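Malonyl CoA-acyl carrier protein transacylase (Synechocystis sp. PCC 6803 substr. Kazusa, PDB 4RR5) catalyses the transfer of the malonyl group from malonyl-CoA to holo-acyl carrier protein, giving malonyl-ACP and CoA for fatty acid biosynthesis. Local coordinates at residues A[244-249]-A[271-276]; A[265-269]-A[280-284]; A[125-131]-A[154-160]. One frame throughout, in Å; residues are numbered along the deposited sequence.

Contact 1 (A[244-249]-A[271-276])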
loop_
_atom_site.group_PDB
_atom_site.type_symbol
_atom_site.label_atom_id
_atom_site.label_comp_id
_atom_site.label_asym_id
_atom_site.label_seq_id
_atom_site.Cartn_x
_atom_site.Cartn_y
_atom_site.Cartn_z
ATOM N N TRP A 244 -1.208 -2.686 9.552
ATOM C CA TRP A 244 -2.144 -1.623 9.214
ATOM C C TRP A 244 -3.140 -1.397 10.337
ATOM O O TRP A 244 -3.487 -0.253 10.631
ATOM C CB TRP A 244 -2.884 -1.906 7.909
ATOM C CG TRP A 244 -3.587 -0.685 7.449
ATOM C CD1 TRP A 244 -4.922 -0.416 7.551
ATOM C CD2 TRP A 244 -2.984 0.477 6.877
ATOM N NE1 TRP A 244 -5.189 0.841 7.063
ATOM C CE2 TRP A 244 -4.014 1.414 6.650
ATOM C CE3 TRP A 244 -1.673 0.818 6.532
ATOM C CZ2 TRP A 244 -3.775 2.663 6.072
ATOM C CZ3 TRP A 244 -1.435 2.065 5.975
ATOM C CH2 TRP A 244 -2.483 2.971 5.753
ATOM N N ARG A 245 -3.588 -2.473 10.975
ATOM C CA ARG A 245 -4.457 -2.346 12.146
ATOM C C ARG A 245 -3.873 -1.349 13.140
ATOM O O ARG A 245 -4.528 -0.377 13.515
ATOM C CB ARG A 245 -4.674 -3.707 12.820
ATOM C CG ARG A 245 -5.493 -3.641 14.118
ATOM C CD ARG A 245 -5.625 -5.002 14.833
ATOM N NE ARG A 245 -4.346 -5.649 15.148
ATOM C CZ ARG A 245 -3.568 -5.349 16.190
ATOM N NH1 ARG A 245 -3.909 -4.386 17.039
ATOM N NH2 ARG A 245 -2.433 -6.011 16.385
ATOM N N GLU A 246 -2.626 -1.583 13.534
ATOM C CA GLU A 246 -1.921 -0.713 14.473
ATOM C C GLU A 246 -1.714 0.675 13.900
ATOM O O GLU A 246 -1.539 1.645 14.639
ATOM C CB GLU A 246 -0.561 -1.307 14.853
ATOM C CG GLU A 246 -0.620 -2.564 15.714
ATOM C CD GLU A 246 0.742 -3.222 15.856
ATOM O OE1 GLU A 246 1.122 -4.008 14.970
ATOM O OE2 GLU A 246 1.450 -2.948 16.847
ATOM N N THR A 247 -1.712 0.775 12.580
ATOM C CA THR A 247 -1.515 2.075 11.964
ATOM C C THR A 247 -2.721 2.951 12.272
ATOM O O THR A 247 -2.577 4.104 12.699
ATOM C CB THR A 247 -1.296 1.950 10.460
ATOM O OG1 THR A 247 -0.048 1.281 10.231
ATOM C CG2 THR A 247 -1.242 3.321 9.833
ATOM N N MET A 248 -3.905 2.371 12.101
ATOM C CA MET A 248 -5.160 3.073 12.337
ATOM C C MET A 248 -5.369 3.447 13.808
ATOM O O MET A 248 -5.819 4.558 14.121
ATOM C CB MET A 248 -6.322 2.223 11.825
ATOM C CG MET A 248 -6.300 2.083 10.323
ATOM S SD MET A 248 -7.572 1.028 9.664
ATOM C CE MET A 248 -7.068 -0.557 10.353
ATOM N N VAL A 249 -5.036 2.526 14.705
ATOM C CA VAL A 249 -5.141 2.786 16.135
ATOM C C VAL A 249 -4.217 3.921 16.555
ATOM O O VAL A 249 -4.615 4.792 17.338
ATOM C CB VAL A 249 -4.804 1.534 16.969
ATOM C CG1 VAL A 249 -4.983 1.825 18.448
ATOM C CG2 VAL A 249 -5.665 0.356 16.546
ATOM N N LEU A 271 -11.568 -1.043 6.117
ATOM C CA LEU A 271 -10.813 -1.530 7.265
ATOM C C LEU A 271 -11.020 -0.613 8.463
ATOM O O LEU A 271 -11.294 -1.078 9.567
ATOM C CB LEU A 271 -9.321 -1.645 6.933
ATOM C CG LEU A 271 -8.961 -2.777 5.971
ATOM C CD1 LEU A 271 -7.509 -2.730 5.588
ATOM C CD2 LEU A 271 -9.292 -4.103 6.605
ATOM N N CYS A 272 -10.905 0.691 8.242
ATOM C CA CYS A 272 -11.032 1.648 9.337
ATOM C C CYS A 272 -12.397 1.614 10.032
ATOM O O CYS A 272 -12.504 1.925 11.226
ATOM C CB CYS A 272 -10.768 3.064 8.847
ATOM S SG CYS A 272 -10.306 4.157 10.205
ATOM N N LYS A 273 -13.429 1.245 9.281
ATOM C CA LYS A 273 -14.773 1.139 9.828
ATOM C C LYS A 273 -14.758 0.243 11.052
ATOM O O LYS A 273 -15.119 0.658 12.153
ATOM C CB LYS A 273 -15.746 0.589 8.784
ATOM C CG LYS A 273 -16.250 1.628 7.795
ATOM C CD LYS A 273 -17.376 1.059 6.942
ATOM C CE LYS A 273 -17.823 2.064 5.882
ATOM N NZ LYS A 273 -19.042 1.592 5.184
ATOM N N ARG A 274 -14.286 -0.980 10.845
ATOM C CA ARG A 274 -14.283 -2.001 11.879
ATOM C C ARG A 274 -13.024 -1.982 12.741
ATOM O O ARG A 274 -12.649 -3.019 13.291
ATOM C CB ARG A 274 -14.451 -3.373 11.228
ATOM C CG ARG A 274 -15.665 -3.443 10.313
ATOM C CD ARG A 274 -15.681 -4.685 9.431
ATOM N NE ARG A 274 -16.892 -4.698 8.621
ATOM C CZ ARG A 274 -18.006 -5.349 8.943
ATOM N NH1 ARG A 274 -18.056 -6.071 10.059
ATOM N NH2 ARG A 274 -19.069 -5.286 8.144
ATOM N N THR A 275 -12.375 -0.820 12.866
ATOM C CA THR A 275 -11.188 -0.700 13.721
ATOM C C THR A 275 -11.192 0.570 14.560
ATOM O O THR A 275 -10.967 0.521 15.771
ATOM C CB THR A 275 -9.883 -0.729 12.903
ATOM O OG1 THR A 275 -9.707 -2.032 12.334
ATOM C CG2 THR A 275 -8.676 -0.392 13.792
ATOM N N CYS A 276 -11.413 1.708 13.907
ATOM C CA CYS A 276 -11.625 2.974 14.608
ATOM C C CYS A 276 -12.849 3.668 14.028
ATOM O O CYS A 276 -12.721 4.590 13.224
ATOM C CB CYS A 276 -10.396 3.873 14.505
ATOM S SG CYS A 276 -8.910 3.091 15.112
#
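Helix 244-254 packs its first turns against the C-terminal end of helix 267-273 and the turn that follows it. Trp244 leads: its CD1 lies 4.0 Å from Leu271 CD1, while its NE1 is hydrogen-bonded to Tyr259 and its ring meets that of His87, within the probable nucleophile elbow (GxSxG). Arg245 adds mainly backbone, its O lying 4.2 Å from Thr275 CG2, while its guanidinium leads away to a salt bridge with Asp151. Met248, one turn after Trp244, is the central side chain. Its SD sits 3.5 Å from Cys272 CA and 4.2 Å from Leu271 CB, and its CE reaches Thr275 OG1 at 3.6 Å. Val249 closes the row, with CG2 4.1 Å from Thr275 CG2 and CA 3.9 Å from Cys276 SG. The side chain of Trp244 is about 8 Å from that of the probable catalytic Ser88. Cohesion thus rests largely on close packing of sulfur and carbon, in a largely apolar, mostly buried seam near the active site.

Contact 2 (A[265-269]-A[280-284])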
loop_
_atom_site.group_PDB
_atom_site.type_symbol
_atom_site.label_atom_id
_atom_site.label_comp_id
_atom_site.label_asym_id
_atom_site.label_seq_id
_atom_site.Cartn_x
_atom_site.Cartn_y
_atom_site.Cartn_z
ATOM N N GLY A 265 -10.838 2.552 -4.953
ATOM C CA GLY A 265 -11.366 1.618 -3.975
ATOM C C GLY A 265 -11.767 2.174 -2.620
ATOM O O GLY A 265 -11.558 3.352 -2.313
ATOM N N LYS A 266 -12.357 1.307 -1.803
ATOM C CA LYS A 266 -12.775 1.670 -0.452
ATOM C C LYS A 266 -12.156 0.745 0.603
ATOM O O LYS A 266 -12.690 0.610 1.706
ATOM C CB LYS A 266 -14.302 1.636 -0.346
ATOM C CG LYS A 266 -15.009 2.785 -1.057
ATOM C CD LYS A 266 -16.483 2.855 -0.680
ATOM C CE LYS A 266 -17.320 3.644 -1.708
ATOM N NZ LYS A 266 -16.994 5.116 -1.777
ATOM N N VAL A 267 -11.031 0.115 0.271
ATOM C CA VAL A 267 -10.437 -0.908 1.131
ATOM C C VAL A 267 -9.945 -0.386 2.492
ATOM O O VAL A 267 -10.170 -1.011 3.526
ATOM C CB VAL A 267 -9.248 -1.604 0.436
ATOM C CG1 VAL A 267 -8.656 -2.676 1.355
ATOM C CG2 VAL A 267 -9.672 -2.206 -0.899
ATOM N N LEU A 268 -9.278 0.760 2.492
ATOM C CA LEU A 268 -8.623 1.235 3.699
ATOM C C LEU A 268 -9.597 1.958 4.623
ATOM O O LEU A 268 -9.375 2.029 5.835
ATOM C CB LEU A 268 -7.443 2.149 3.351
ATOM C CG LEU A 268 -6.230 1.566 2.612
ATOM C CD1 LEU A 268 -5.131 2.602 2.629
ATOM C CD2 LEU A 268 -5.731 0.260 3.222
ATOM N N THR A 269 -10.670 2.505 4.061
ATOM C CA THR A 269 -11.733 3.069 4.896
ATOM C C THR A 269 -12.647 1.941 5.379
ATOM O O THR A 269 -13.179 2.000 6.483
ATOM C CB THR A 269 -12.583 4.121 4.155
ATOM O OG1 THR A 269 -13.027 3.579 2.909
ATOM C CG2 THR A 269 -11.799 5.405 3.924
ATOM N N ASN A 280 -13.812 9.885 10.935
ATOM C CA ASN A 280 -14.540 10.297 9.741
ATOM C C ASN A 280 -13.808 9.875 8.487
ATOM O O ASN A 280 -12.614 10.137 8.342
ATOM C CB ASN A 280 -14.736 11.806 9.734
ATOM C CG ASN A 280 -15.332 12.312 11.019
ATOM O OD1 ASN A 280 -16.548 12.258 11.211
ATOM N ND2 ASN A 280 -14.477 12.798 11.919
ATOM N N LEU A 281 -14.537 9.249 7.576
ATOM C CA LEU A 281 -13.942 8.684 6.374
ATOM C C LEU A 281 -14.329 9.432 5.095
ATOM O O LEU A 281 -15.510 9.710 4.854
ATOM C CB LEU A 281 -14.351 7.210 6.248
ATOM C CG LEU A 281 -14.370 6.441 7.575
ATOM C CD1 LEU A 281 -14.834 5.006 7.366
ATOM C CD2 LEU A 281 -13.014 6.494 8.283
ATOM N N LYS A 282 -13.333 9.759 4.274
ATOM C CA LYS A 282 -13.598 10.090 2.874
ATOM C C LYS A 282 -12.779 9.214 1.934
ATOM O O LYS A 282 -11.672 8.781 2.263
ATOM C CB LYS A 282 -13.322 11.562 2.564
ATOM C CG LYS A 282 -13.378 12.493 3.736
ATOM C CD LYS A 282 -13.384 13.950 3.262
ATOM C CE LYS A 282 -14.753 14.379 2.779
ATOM N NZ LYS A 282 -15.754 14.360 3.888
ATOM N N ASN A 283 -13.346 8.956 0.763
ATOM C CA ASN A 283 -12.655 8.250 -0.296
ATOM C C ASN A 283 -12.418 9.167 -1.482
ATOM O O ASN A 283 -13.348 9.496 -2.229
ATOM C CB ASN A 283 -13.457 7.030 -0.716
ATOM C CG ASN A 283 -13.570 6.034 0.384
ATOM O OD1 ASN A 283 -14.611 5.919 1.037
ATOM N ND2 ASN A 283 -12.476 5.321 0.637
ATOM N N ILE A 284 -11.168 9.581 -1.648
ATOM C CA ILE A 284 -10.789 10.478 -2.729
ATOM C C ILE A 284 -9.970 9.779 -3.816
ATOM O O ILE A 284 -8.734 9.730 -3.748
ATOM C CB ILE A 284 -10.001 11.660 -2.174
ATOM C CG1 ILE A 284 -10.819 12.317 -1.063
ATOM C CG2 ILE A 284 -9.668 12.654 -3.284
ATOM C CD1 ILE A 284 -10.042 12.590 0.181
#
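Strand 258-262, helix 267-273 and strand 280-284 form a beta-alpha-beta unit at one edge of the parallel sheet, and here the start of the helix meets the second, parallel strand of the unit. Lys266 is the N-cap residue; Gly265 before it has a positive phi of 73°, which favours glycine. Along the strand the side chains alternate: Leu281 and Asn283 point their CA-to-CB bonds toward the helix, Lys282 and Ile284 away. Leu281, with chi1 near -40° and chi2 t, brings CD1 to 3.5 Å from Thr269 O and CB to 3.9 Å from Thr269 CG2. The p rotamer of Thr269 (chi1 51°) sets its methyl CG2 3.8 Å from Lys282 O and places OG1 within bonding distance of the amide of Asn283, which is in the m rotamer. The carboxylate of Glu261, on strand 258-262, accepts hydrogen bonds from the backbone N of Leu268 and Thr269, tying the first turn to the sheet. Across the two segments, Asn283 ND2 donates to Thr269 OG1 at 2.9 Å, with an N-H...O angle of 162°.

Contact 3 (A[125-131]-A[154-160])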
loop_
_atom_site.group_PDB
_atom_site.type_symbol
_atom_site.label_atom_id
_atom_site.label_comp_id
_atom_site.label_asym_id
_atom_site.label_seq_id
_atom_site.Cartn_x
_atom_site.Cartn_y
_atom_site.Cartn_z
ATOM N N MET A 125 -0.245 -16.054 -1.265
ATOM C CA MET A 125 -0.860 -15.389 -0.119
ATOM C C MET A 125 -2.380 -15.566 -0.108
ATOM O O MET A 125 -3.012 -15.620 -1.165
ATOM C CB MET A 125 -0.529 -13.894 -0.120
ATOM C CG MET A 125 0.914 -13.563 -0.467
ATOM S SD MET A 125 1.107 -11.789 -0.686
ATOM C CE MET A 125 1.068 -11.234 1.016
ATOM N N ALA A 126 -2.960 -15.639 1.090
ATOM C CA ALA A 126 -4.412 -15.710 1.253
ATOM C C ALA A 126 -4.901 -14.754 2.329
ATOM O O ALA A 126 -4.192 -14.484 3.298
ATOM C CB ALA A 126 -4.851 -17.131 1.591
ATOM N N ALA A 127 -6.118 -14.249 2.165
ATOM C CA ALA A 127 -6.705 -13.379 3.176
ATOM C C ALA A 127 -7.732 -14.154 3.997
ATOM O O ALA A 127 -8.358 -15.089 3.506
ATOM C CB ALA A 127 -7.339 -12.159 2.537
ATOM N N LEU A 128 -7.891 -13.763 5.253
ATOM C CA LEU A 128 -8.788 -14.463 6.151
ATOM C C LEU A 128 -9.709 -13.454 6.785
ATOM O O LEU A 128 -9.255 -12.494 7.399
ATOM C CB LEU A 128 -8.008 -15.231 7.222
ATOM C CG LEU A 128 -7.132 -16.377 6.721
ATOM C CD1 LEU A 128 -6.116 -16.789 7.762
ATOM C CD2 LEU A 128 -8.003 -17.546 6.374
ATOM N N MET A 129 -11.008 -13.642 6.609
ATOM C CA MET A 129 -11.947 -12.697 7.179
ATOM C C MET A 129 -12.763 -13.427 8.226
ATOM O O MET A 129 -13.295 -14.502 7.962
ATOM C CB MET A 129 -12.848 -12.068 6.104
ATOM C CG MET A 129 -14.076 -11.368 6.705
ATOM S SD MET A 129 -15.038 -10.240 5.659
ATOM C CE MET A 129 -16.110 -9.495 6.900
ATOM N N LYS A 130 -12.820 -12.841 9.418
ATOM C CA LYS A 130 -13.578 -13.384 10.535
ATOM C C LYS A 130 -13.058 -14.764 10.954
ATOM O O LYS A 130 -13.684 -15.788 10.676
ATOM C CB LYS A 130 -15.070 -13.456 10.182
ATOM C CG LYS A 130 -15.962 -12.608 11.075
ATOM C CD LYS A 130 -16.006 -11.169 10.606
ATOM C CE LYS A 130 -16.716 -10.288 11.616
ATOM N NZ LYS A 130 -15.921 -10.137 12.867
ATOM N N PHE A 131 -11.918 -14.778 11.637
ATOM C CA PHE A 131 -11.247 -16.029 11.981
ATOM C C PHE A 131 -11.084 -16.228 13.474
ATOM O O PHE A 131 -11.185 -15.295 14.261
ATOM C CB PHE A 131 -9.865 -16.103 11.306
ATOM C CG PHE A 131 -8.988 -14.935 11.605
ATOM C CD1 PHE A 131 -9.019 -13.810 10.799
ATOM C CD2 PHE A 131 -8.141 -14.953 12.703
ATOM C CE1 PHE A 131 -8.222 -12.724 11.083
ATOM C CE2 PHE A 131 -7.338 -13.871 12.994
ATOM C CZ PHE A 131 -7.377 -12.754 12.185
ATOM N N PRO A 154 -9.137 -6.254 13.080
ATOM C CA PRO A 154 -9.443 -7.376 13.976
ATOM C C PRO A 154 -10.121 -8.559 13.270
ATOM O O PRO A 154 -9.920 -9.720 13.638
ATOM C CB PRO A 154 -10.371 -6.734 15.004
ATOM C CG PRO A 154 -9.834 -5.332 15.125
ATOM C CD PRO A 154 -9.339 -4.954 13.746
ATOM N N GLU A 155 -10.889 -8.263 12.234
ATOM C CA GLU A 155 -11.604 -9.290 11.499
ATOM C C GLU A 155 -10.768 -9.887 10.372
ATOM O O GLU A 155 -11.128 -10.924 9.807
ATOM C CB GLU A 155 -12.898 -8.717 10.913
ATOM C CG GLU A 155 -13.650 -7.769 11.831
ATOM C CD GLU A 155 -15.026 -7.441 11.294
ATOM O OE1 GLU A 155 -15.297 -7.792 10.123
ATOM O OE2 GLU A 155 -15.839 -6.843 12.034
ATOM N N GLN A 156 -9.661 -9.235 10.030
ATOM C CA GLN A 156 -8.962 -9.601 8.802
ATOM C C GLN A 156 -7.435 -9.554 8.845
ATOM O O GLN A 156 -6.827 -8.558 9.271
ATOM C CB GLN A 156 -9.422 -8.709 7.655
ATOM C CG GLN A 156 -8.734 -9.095 6.373
ATOM C CD GLN A 156 -9.002 -8.129 5.264
ATOM O OE1 GLN A 156 -10.072 -7.508 5.211
ATOM N NE2 GLN A 156 -8.028 -7.981 4.363
ATOM N N VAL A 157 -6.830 -10.642 8.367
ATOM C CA VAL A 157 -5.400 -10.694 8.132
ATOM C C VAL A 157 -5.112 -11.268 6.766
ATOM O O VAL A 157 -6.000 -11.763 6.086
ATOM C CB VAL A 157 -4.663 -11.561 9.164
ATOM C CG1 VAL A 157 -4.856 -11.001 10.582
ATOM C CG2 VAL A 157 -5.108 -13.027 9.035
ATOM N N VAL A 158 -3.850 -11.201 6.381
ATOM C CA VAL A 158 -3.362 -11.890 5.206
ATOM C C VAL A 158 -2.157 -12.725 5.597
ATOM O O VAL A 158 -1.229 -12.217 6.211
ATOM C CB VAL A 158 -2.990 -10.908 4.104
ATOM C CG1 VAL A 158 -2.125 -11.588 3.056
ATOM C CG2 VAL A 158 -4.261 -10.314 3.494
ATOM N N ILE A 159 -2.181 -14.010 5.277
ATOM C CA ILE A 159 -1.023 -14.856 5.525
ATOM C C ILE A 159 -0.244 -15.056 4.230
ATOM O O ILE A 159 -0.781 -14.854 3.146
ATOM C CB ILE A 159 -1.415 -16.220 6.120
ATOM C CG1 ILE A 159 -2.425 -16.939 5.232
ATOM C CG2 ILE A 159 -1.978 -16.049 7.517
ATOM C CD1 ILE A 159 -2.789 -18.288 5.774
ATOM N N SER A 160 1.023 -15.433 4.356
ATOM C CA SER A 160 1.920 -15.505 3.209
ATOM C C SER A 160 2.850 -16.701 3.336
ATOM O O SER A 160 3.248 -17.064 4.441
ATOM C CB SER A 160 2.741 -14.212 3.086
ATOM O OG SER A 160 3.581 -14.210 1.940
#
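Two neighbouring antiparallel strands of the mixed sheet, 124-129 and 156-161, pair here; the axes of the short segments 125-129 and 156-160 approach to 4.6 Å. Their backbone polar groups are matched in turn: Ala126 N donates to Ile159 O (3.1 Å) and Ile159 N to Ala126 O (2.9 Å), then Leu128 N to Val157 O (2.9 Å) and Val157 N to Leu128 O (3.2 Å). Just past the strand, Lys130 N gives a short 2.6 Å bond to Glu155 O. The outward-facing groups of Met125 and Ala127 bond to Leu181 and Val179, and those of Val158 to strand 146-153. Among side chains, Lys130 NZ forms a salt bridge with Glu155 OE2 (3.4 Å), a carboxylate that Arg274 also pairs with, and Ser160 OG bonds to Phe187 O. Ala126, Leu128, Val157 and Ile159 share one face, packed against helix 163-171 or helix 133-140, where Phe131 CZ also touches Val157 CG1 at 3.5 Å. On the other face Met125 lies about 5 Å, side chain to side chain, from the probable catalytic His188. The pairing thus satisfies the backbone groups that face each other, with the Lys130-Glu155 pair just past its end and apolar side chains under the helices.

Overall arrangement
Contact 3 comes first along the chain, closing before the other two open; contacts 1 and 2 then interleave and share helix 267-273, whose beginning serves contact 2 and whose end serves contact 1. Contacts 1 and 2 have centres 12 Å apart and touch through Trp244 on Leu268 and Lys273 on Leu281. Contact 3, in the mixed sheet, lies 14 Å from contact 1 centre to centre and meets it through the Arg274-Glu155 salt bridge and Pro154 against Thr275; its centre is about 20 Å from that of contact 2, with nearest atoms about 6 Å apart. Contact 1 therefore bridges the parallel and mixed sheets of the acyl transferase domain, between which the probable catalytic residues Ser88 and His188 come together.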